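Local coordinates for MPT synthase subunit 2 (Burkholderia ambifaria, PDB 7L32), which is the large, catalytic subunit of molybdopterin synthase and probably transfers sulfur to precursor Z, making the dithiolene of molybdopterin, at residues A26-R31 with A105-H110; G78-G83 with C118-D123. One frame throughout, in Å; residues are numbered along the deposited sequence. Where two conformers were deposited one is given.

Interaction 1: residues A26-R31 with A105-H110; sequences AALRAR and ATVASH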
ATOM      1  N   ALA A  26      11.683  -5.383  -2.129  1.00 28.20           N
ATOM      2  CA  ALA A  26      13.103  -5.092  -2.333  1.00 33.05           C
ATOM      3  C   ALA A  26      13.505  -5.242  -3.797  1.00 33.32           C
ATOM      4  O   ALA A  26      14.279  -4.430  -4.322  1.00 30.53           O
ATOM      5  CB  ALA A  26      13.971  -6.000  -1.463  1.00 33.00           C
ATOM      6  N   ALA A  27      12.995  -6.271  -4.475  1.00 31.26           N
ATOM      7  CA  ALA A  27      13.327  -6.442  -5.885  1.00 32.52           C
ATOM      8  C   ALA A  27      12.762  -5.301  -6.731  1.00 27.21           C
ATOM      9  O   ALA A  27      13.442  -4.811  -7.640  1.00 29.25           O
ATOM     10  CB  ALA A  27      12.828  -7.798  -6.382  1.00 31.88           C
ATOM     11  N   LEU A  28      11.530  -4.855  -6.442  1.00 26.41           N
ATOM     12  CA  LEU A  28      10.964  -3.722  -7.179  1.00 25.41           C
ATOM     13  C   LEU A  28      11.810  -2.463  -6.988  1.00 27.86           C
ATOM     14  O   LEU A  28      12.087  -1.737  -7.951  1.00 25.27           O
ATOM     15  CB  LEU A  28       9.511  -3.469  -6.748  1.00 24.54           C
ATOM     16  CG  LEU A  28       8.775  -2.358  -7.506  1.00 23.20           C
ATOM     17  CD1 LEU A  28       8.708  -2.705  -9.001  1.00 22.99           C
ATOM     18  CD2 LEU A  28       7.351  -2.070  -6.953  1.00 20.02           C
ATOM     19  N   ARG A  29      12.243  -2.190  -5.752  1.00 26.20           N
ATOM     20  CA  ARG A  29      13.106  -1.037  -5.508  0.52 25.66           C
ATOM     21  C   ARG A  29      14.431  -1.174  -6.245  1.00 29.41           C
ATOM     22  O   ARG A  29      14.972  -0.189  -6.765  1.00 28.84           O
ATOM     23  CB  ARG A  29      13.362  -0.871  -4.006  0.52 30.71           C
ATOM     24  CG  ARG A  29      12.139  -0.576  -3.171  0.52 27.39           C
ATOM     25  CD  ARG A  29      12.576  -0.117  -1.772  0.52 32.82           C
ATOM     26  NE  ARG A  29      11.472   0.379  -0.960  0.52 27.95           N
ATOM     27  CZ  ARG A  29      10.956   1.598  -1.055  0.52 30.73           C
ATOM     28  NH1 ARG A  29      11.380   2.457  -1.963  0.52 30.96           N
ATOM     29  NH2 ARG A  29      10.000   1.970  -0.205  0.52 27.68           N
ATOM     30  N   ALA A  30      14.979  -2.390  -6.291  1.00 26.41           N
ATOM     31  CA  ALA A  30      16.243  -2.598  -6.986  1.00 31.41           C
ATOM     32  C   ALA A  30      16.119  -2.355  -8.490  1.00 32.18           C
ATOM     33  O   ALA A  30      17.126  -2.064  -9.141  1.00 31.33           O
ATOM     34  CB  ALA A  30      16.776  -4.011  -6.724  1.00 32.95           C
ATOM     35  N   ARG A  31      14.924  -2.492  -9.060  1.00 25.33           N
ATOM     36  CA  ARG A  31      14.708  -2.191 -10.472  1.00 25.71           C
ATOM     37  C   ARG A  31      14.393  -0.720 -10.720  1.00 26.99           C
ATOM     38  O   ARG A  31      14.206  -0.333 -11.881  1.00 25.84           O
ATOM     39  CB  ARG A  31      13.591  -3.077 -11.067  1.00 25.04           C
ATOM     40  CG  ARG A  31      13.952  -4.568 -11.061  1.00 28.92           C
ATOM     41  CD  ARG A  31      12.905  -5.419 -11.818  1.00 28.91           C
ATOM     42  NE  ARG A  31      11.547  -5.313 -11.291  1.00 26.99           N
ATOM     43  CZ  ARG A  31      11.096  -6.042 -10.277  1.00 35.17           C
ATOM     44  NH1 ARG A  31      11.895  -6.861  -9.602  1.00 34.16           N
ATOM     45  NH2 ARG A  31       9.809  -5.971  -9.951  1.00 30.74           N
ATOM     46  N   ALA A 105       2.339  -4.144  -5.923  1.00 15.62           N
ATOM     47  CA  ALA A 105       3.221  -3.080  -5.426  1.00 19.41           C
ATOM     48  C   ALA A 105       3.547  -2.132  -6.576  1.00 20.92           C
ATOM     49  O   ALA A 105       3.789  -2.574  -7.706  1.00 19.87           O
ATOM     50  CB  ALA A 105       4.511  -3.662  -4.843  1.00 18.43           C
ATOM     51  N   THR A 106       3.547  -0.824  -6.297  1.00 16.48           N
ATOM     52  CA  THR A 106       3.912   0.172  -7.290  1.00 16.18           C
ATOM     53  C   THR A 106       4.932   1.110  -6.668  1.00 19.52           C
ATOM     54  O   THR A 106       4.945   1.308  -5.453  1.00 18.36           O
ATOM     55  CB  THR A 106       2.717   0.995  -7.794  1.00 16.66           C
ATOM     56  OG1 THR A 106       2.136   1.750  -6.707  1.00 16.31           O
ATOM     57  CG2 THR A 106       1.634   0.089  -8.441  1.00 15.91           C
ATOM     58  N   VAL A 107       5.804   1.662  -7.499  1.00 16.52           N
ATOM     59  CA  VAL A 107       6.766   2.658  -7.038  0.64 18.53           C
ATOM     60  C   VAL A 107       6.689   3.857  -7.969  1.00 24.21           C
ATOM     61  O   VAL A 107       6.425   3.720  -9.172  1.00 18.50           O
ATOM     62  CB  VAL A 107       8.209   2.093  -6.939  0.64 22.51           C
ATOM     63  CG1 VAL A 107       8.734   1.569  -8.296  0.64 20.96           C
ATOM     64  CG2 VAL A 107       9.174   3.131  -6.353  0.64 20.10           C
ATOM     65  N   ALA A 108       6.898   5.045  -7.395  1.00 22.70           N
ATOM     66  CA  ALA A 108       6.852   6.286  -8.139  1.00 19.47           C
ATOM     67  C   ALA A 108       7.744   7.295  -7.432  1.00 18.97           C
ATOM     68  O   ALA A 108       8.216   7.072  -6.314  1.00 20.30           O
ATOM     69  CB  ALA A 108       5.416   6.818  -8.239  1.00 22.40           C
ATOM     70  N   SER A 109       7.961   8.429  -8.088  1.00 22.24           N
ATOM     71  CA  SER A 109       8.718   9.479  -7.427  1.00 26.45           C
ATOM     72  C   SER A 109       7.945  10.072  -6.250  1.00 24.51           C
ATOM     73  O   SER A 109       8.562  10.548  -5.286  1.00 27.30           O
ATOM     74  CB  SER A 109       9.099  10.569  -8.437  1.00 35.52           C
ATOM     75  OG  SER A 109       7.951  11.223  -8.935  1.00 37.64           O
ATOM     76  N   HIS A 110       6.613  10.069  -6.310  1.00 25.92           N
ATOM     77  CA  HIS A 110       5.802  10.689  -5.265  1.00 31.00           C
ATOM     78  C   HIS A 110       4.605   9.807  -4.915  1.00 21.73           C
ATOM     79  O   HIS A 110       4.139   8.994  -5.729  1.00 19.69           O
ATOM     80  CB  HIS A 110       5.377  12.096  -5.710  1.00 29.48           C
ATOM     81  CG  HIS A 110       6.543  13.007  -5.975  1.00 37.70           C
ATOM     82  ND1 HIS A 110       7.007  13.281  -7.246  1.00 42.47           N
ATOM     83  CD2 HIS A 110       7.346  13.696  -5.127  1.00 48.90           C
ATOM     84  CE1 HIS A 110       8.041  14.104  -7.170  1.00 41.52           C
ATOM     85  NE2 HIS A 110       8.266  14.370  -5.894  1.00 51.19           N
TER

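Interaction 2: residues G78-G83 with C118-D123; sequences GRRWPG and CEFVMD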
ATOM      1  N   GLY A  78       0.855   2.123 -16.393  1.00 16.85           N
ATOM      2  CA  GLY A  78       2.009   2.888 -16.830  1.00 21.31           C
ATOM      3  C   GLY A  78       1.676   3.976 -17.836  1.00 25.68           C
ATOM      4  O   GLY A  78       2.358   5.008 -17.887  1.00 21.69           O
ATOM      5  N   ARG A  79       0.655   3.753 -18.673  1.00 21.45           N
ATOM      6  CA  ARG A  79       0.213   4.790 -19.605  1.00 22.37           C
ATOM      7  C   ARG A  79      -0.412   5.965 -18.855  1.00 21.54           C
ATOM      8  O   ARG A  79      -0.221   7.126 -19.234  1.00 22.07           O
ATOM      9  CB  ARG A  79      -0.808   4.207 -20.591  1.00 19.64           C
ATOM     10  CG  ARG A  79      -1.130   5.124 -21.791  1.00 25.43           C
ATOM     11  CD  ARG A  79      -2.366   4.664 -22.573  1.00 27.07           C
ATOM     12  NE  ARG A  79      -3.552   4.756 -21.732  1.00 25.58           N
ATOM     13  CZ  ARG A  79      -4.198   5.890 -21.478  1.00 30.06           C
ATOM     14  NH1 ARG A  79      -3.819   7.039 -22.021  1.00 23.55           N
ATOM     15  NH2 ARG A  79      -5.245   5.875 -20.650  1.00 21.41           N
ATOM     16  N   ARG A  80      -1.187   5.677 -17.815  1.00 19.72           N
ATOM     17  CA  ARG A  80      -1.887   6.729 -17.079  1.00 19.16           C
ATOM     18  C   ARG A  80      -0.947   7.502 -16.160  1.00 18.82           C
ATOM     19  O   ARG A  80      -1.115   8.712 -15.982  1.00 22.72           O
ATOM     20  CB  ARG A  80      -3.026   6.134 -16.259  1.00 20.54           C
ATOM     21  CG  ARG A  80      -4.230   5.643 -17.084  1.00 23.68           C
ATOM     22  CD  ARG A  80      -5.195   4.831 -16.222  1.00 20.93           C
ATOM     23  NE  ARG A  80      -6.376   4.390 -16.973  1.00 20.58           N
ATOM     24  CZ  ARG A  80      -7.617   4.747 -16.687  1.00 21.09           C
ATOM     25  NH1 ARG A  80      -7.890   5.543 -15.650  1.00 19.77           N
ATOM     26  NH2 ARG A  80      -8.615   4.274 -17.430  1.00 23.22           N
ATOM     27  N   TRP A  81       0.036   6.825 -15.572  1.00 18.01           N
ATOM     28  CA  TRP A  81       0.986   7.443 -14.636  1.00 20.67           C
ATOM     29  C   TRP A  81       2.387   7.152 -15.147  1.00 24.75           C
ATOM     30  O   TRP A  81       3.054   6.215 -14.681  1.00 21.60           O
ATOM     31  CB  TRP A  81       0.798   6.926 -13.201  1.00 17.11           C
ATOM     32  CG  TRP A  81      -0.532   7.303 -12.598  1.00 17.19           C
ATOM     33  CD1 TRP A  81      -0.872   8.508 -12.014  1.00 17.08           C
ATOM     34  CD2 TRP A  81      -1.711   6.484 -12.547  1.00 18.03           C
ATOM     35  NE1 TRP A  81      -2.188   8.476 -11.610  1.00 16.26           N
ATOM     36  CE2 TRP A  81      -2.724   7.246 -11.920  1.00 18.64           C
ATOM     37  CE3 TRP A  81      -2.007   5.179 -12.982  1.00 17.47           C
ATOM     38  CZ2 TRP A  81      -4.022   6.750 -11.710  1.00 17.23           C
ATOM     39  CZ3 TRP A  81      -3.297   4.673 -12.765  1.00 18.82           C
ATOM     40  CH2 TRP A  81      -4.293   5.468 -12.145  1.00 19.23           C
ATOM     41  N   PRO A  82       2.858   7.920 -16.129  1.00 23.80           N
ATOM     42  CA  PRO A  82       4.211   7.689 -16.655  1.00 25.92           C
ATOM     43  C   PRO A  82       5.242   7.777 -15.536  1.00 28.64           C
ATOM     44  O   PRO A  82       5.126   8.606 -14.630  1.00 23.96           O
ATOM     45  CB  PRO A  82       4.388   8.816 -17.684  1.00 33.85           C
ATOM     46  CG  PRO A  82       2.974   9.131 -18.127  1.00 31.23           C
ATOM     47  CD  PRO A  82       2.137   8.966 -16.882  1.00 22.96           C
ATOM     48  N   GLY A  83       6.224   6.874 -15.572  1.00 26.79           N
ATOM     49  CA  GLY A  83       7.298   6.864 -14.593  1.00 30.80           C
ATOM     50  C   GLY A  83       7.111   5.910 -13.421  1.00 28.18           C
ATOM     51  O   GLY A  83       8.012   5.809 -12.581  1.00 36.92           O
ATOM     52  N   CYS A 118      -1.579   1.862  -7.707  1.00 13.10           N
ATOM     53  CA  CYS A 118      -1.771   0.595  -7.004  1.00 16.26           C
ATOM     54  C   CYS A 118      -3.254   0.259  -6.888  1.00 17.87           C
ATOM     55  O   CYS A 118      -3.667  -0.891  -7.134  1.00 15.14           O
ATOM     56  CB  CYS A 118      -1.120   0.661  -5.621  1.00 15.68           C
ATOM     57  SG  CYS A 118      -1.008  -0.937  -4.780  1.00 18.83           S
ATOM     58  N   GLU A 119      -4.080   1.247  -6.528  1.00 15.67           N
ATOM     59  CA  GLU A 119      -5.517   0.983  -6.431  1.00 15.00           C
ATOM     60  C   GLU A 119      -6.124   0.706  -7.801  1.00 17.13           C
ATOM     61  O   GLU A 119      -6.991  -0.173  -7.939  1.00 14.89           O
ATOM     62  CB  GLU A 119      -6.231   2.164  -5.763  1.00 18.31           C
ATOM     63  CG  GLU A 119      -7.708   1.928  -5.578  1.00 21.70           C
ATOM     64  CD  GLU A 119      -8.352   2.859  -4.534  1.00 26.23           C
ATOM     65  OE1 GLU A 119      -7.808   3.953  -4.246  1.00 23.06           O
ATOM     66  OE2 GLU A 119      -9.392   2.454  -3.986  1.00 26.69           O
ATOM     67  N   PHE A 120      -5.691   1.450  -8.820  1.00 15.11           N
ATOM     68  CA  PHE A 120      -6.175   1.194 -10.182  1.00 17.33           C
ATOM     69  C   PHE A 120      -5.885  -0.247 -10.609  1.00 16.96           C
ATOM     70  O   PHE A 120      -6.759  -0.936 -11.170  1.00 18.48           O
ATOM     71  CB  PHE A 120      -5.536   2.196 -11.163  1.00 15.01           C
ATOM     72  CG  PHE A 120      -5.821   1.881 -12.617  1.00 16.23           C
ATOM     73  CD1 PHE A 120      -6.989   2.319 -13.216  1.00 17.36           C
ATOM     74  CD2 PHE A 120      -4.908   1.155 -13.382  1.00 16.60           C
ATOM     75  CE1 PHE A 120      -7.295   1.988 -14.563  1.00 21.76           C
ATOM     76  CE2 PHE A 120      -5.188   0.833 -14.710  1.00 18.10           C
ATOM     77  CZ  PHE A 120      -6.380   1.251 -15.314  1.00 21.15           C
ATOM     78  N   VAL A 121      -4.652  -0.707 -10.386  1.00 15.10           N
ATOM     79  CA  VAL A 121      -4.288  -2.073 -10.779  1.00 17.94           C
ATOM     80  C   VAL A 121      -5.151  -3.087 -10.031  1.00 16.91           C
ATOM     81  O   VAL A 121      -5.634  -4.057 -10.625  1.00 16.65           O
ATOM     82  CB  VAL A 121      -2.779  -2.328 -10.554  1.00 17.10           C
ATOM     83  CG1 VAL A 121      -2.438  -3.834 -10.723  1.00 15.31           C
ATOM     84  CG2 VAL A 121      -1.906  -1.492 -11.531  1.00 15.12           C
ATOM     85  N   MET A 122      -5.371  -2.879  -8.725  1.00 16.41           N
ATOM     86  CA  MET A 122      -6.215  -3.800  -7.957  1.00 15.89           C
ATOM     87  C   MET A 122      -7.653  -3.804  -8.472  1.00 18.12           C
ATOM     88  O   MET A 122      -8.262  -4.878  -8.625  1.00 18.37           O
ATOM     89  CB  MET A 122      -6.205  -3.455  -6.447  1.00 14.41           C
ATOM     90  CG  MET A 122      -4.997  -4.060  -5.667  1.00 16.90           C
ATOM     91  SD  MET A 122      -4.921  -5.884  -5.805  1.00 21.43           S
ATOM     92  CE  MET A 122      -6.481  -6.324  -5.068  1.00 20.53           C
ATOM     93  N   ASP A 123      -8.219  -2.617  -8.745  1.00 15.71           N
ATOM     94  CA  ASP A 123      -9.595  -2.541  -9.254  1.00 17.74           C
ATOM     95  C   ASP A 123      -9.725  -3.278 -10.586  1.00 20.88           C
ATOM     96  O   ASP A 123     -10.685  -4.018 -10.809  1.00 20.80           O
ATOM     97  CB  ASP A 123     -10.018  -1.082  -9.446  1.00 19.49           C
ATOM     98  CG  ASP A 123     -10.334  -0.375  -8.134  1.00 24.75           C
ATOM     99  OD1 ASP A 123     -10.532  -1.047  -7.093  1.00 23.10           O
ATOM    100  OD2 ASP A 123     -10.376   0.868  -8.169  1.00 22.14           O
TER

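Interaction 1: residues A26-R31 with A105-H110
Leu28 and Val107 meet through branches set by their first torsions. Leu28 has CG anti to the backbone N (chi1 -177°), which carries CG out from helix 21-30 toward strand 100-108; chi2 of 61° then sends CD2 on toward Ala105. In one of its two conformers, Val107 has CG1 between its own N and carbonyl carbon (chi1 60°), turned to the helix. In that conformer the two side chains run past each other in opposite directions, with Leu28 CG 4.0 Å from Val107 CG1. Beyond that, Leu28 CD2 lies 3.9 Å from Ala105 CB and 3.7 Å from Ala105 O, so the leucine spans the two strand residues whose side chains point to the helix. Thr106, between them, points to the other side of the sheet, where its OG1 bonds to the carbonyl O of Ala114. The helix runs over the strand with 9.2 Å between the axes of the short segments. Leu28 also touches Asp85 on the adjacent strand, while Val107 packs on Asn32 and Ile35. The contact therefore rests on van der Waals packing of buried aliphatic groups, and the hydrophobic effect is likely to hold this helix on its face of the sheet.

Interaction 2: residues G78-G83 with C118-D123
Phe120 is met by Arg80 over one face of its ring and by Trp81 near its CB-CG end. With CG anti to the backbone N (chi1 172°), its ring is directed at the end of helix 65-80. The arginine chain, extended from CG to NE, crosses the phenylalanine at about a right angle. Its CD makes a CH-pi contact 4.1 Å from the ring centroid, and its guanidinium carries on across the rim with its plane 28° from that of the ring. Phe120 CE1 thus sits over the centre of the guanidinium, 3.5 Å from Arg80 CZ. Polar partners restrain this flat group: Arg80 NE forms a salt bridge with Glu76, and NH1 donates to the carbonyl O of Trp157. Trp81 turns the edge of its six-membered ring to Phe120 in an offset edge-to-face pair, centroids 5.6 Å apart and planes at 64°. Its CH2 reaches 3.6 Å from Phe120 CB. Arg80 CB lies over one face of the indole, so the last helical residue and its successor also pack on each other. Helix 65-80 is thereby joined at its C-terminal end to helix 111-128, where Trp81 rests on Ala116 and Ser117, while Cys118 and Val121 pack against Val104 of strand 100-108.

In the fold
The centres of the two interactions lie 13 Å apart, on opposite sides of the mixed sheet formed by strands 11-15, 85-91, 100-108 and 37-44. Interaction 1 seats helix 21-30 on one side; interaction 2 joins helices 65-80 and 111-128 on the other. Their segments alternate along the chain, and strand 100-108 leads through Ser109 and His110 into helix 111-128. The contacts meet where Thr106 OG1 packs 3.6 Å from Cys118 CB, so strand 100-108 is packed by helices on both sides in an alpha/beta layer arrangement. Both reach the second subunit: Ser109 packs on Arg46 of that chain and Asp123 forms a salt bridge with its Arg111, consistent with the dimer at the core of molybdopterin synthase.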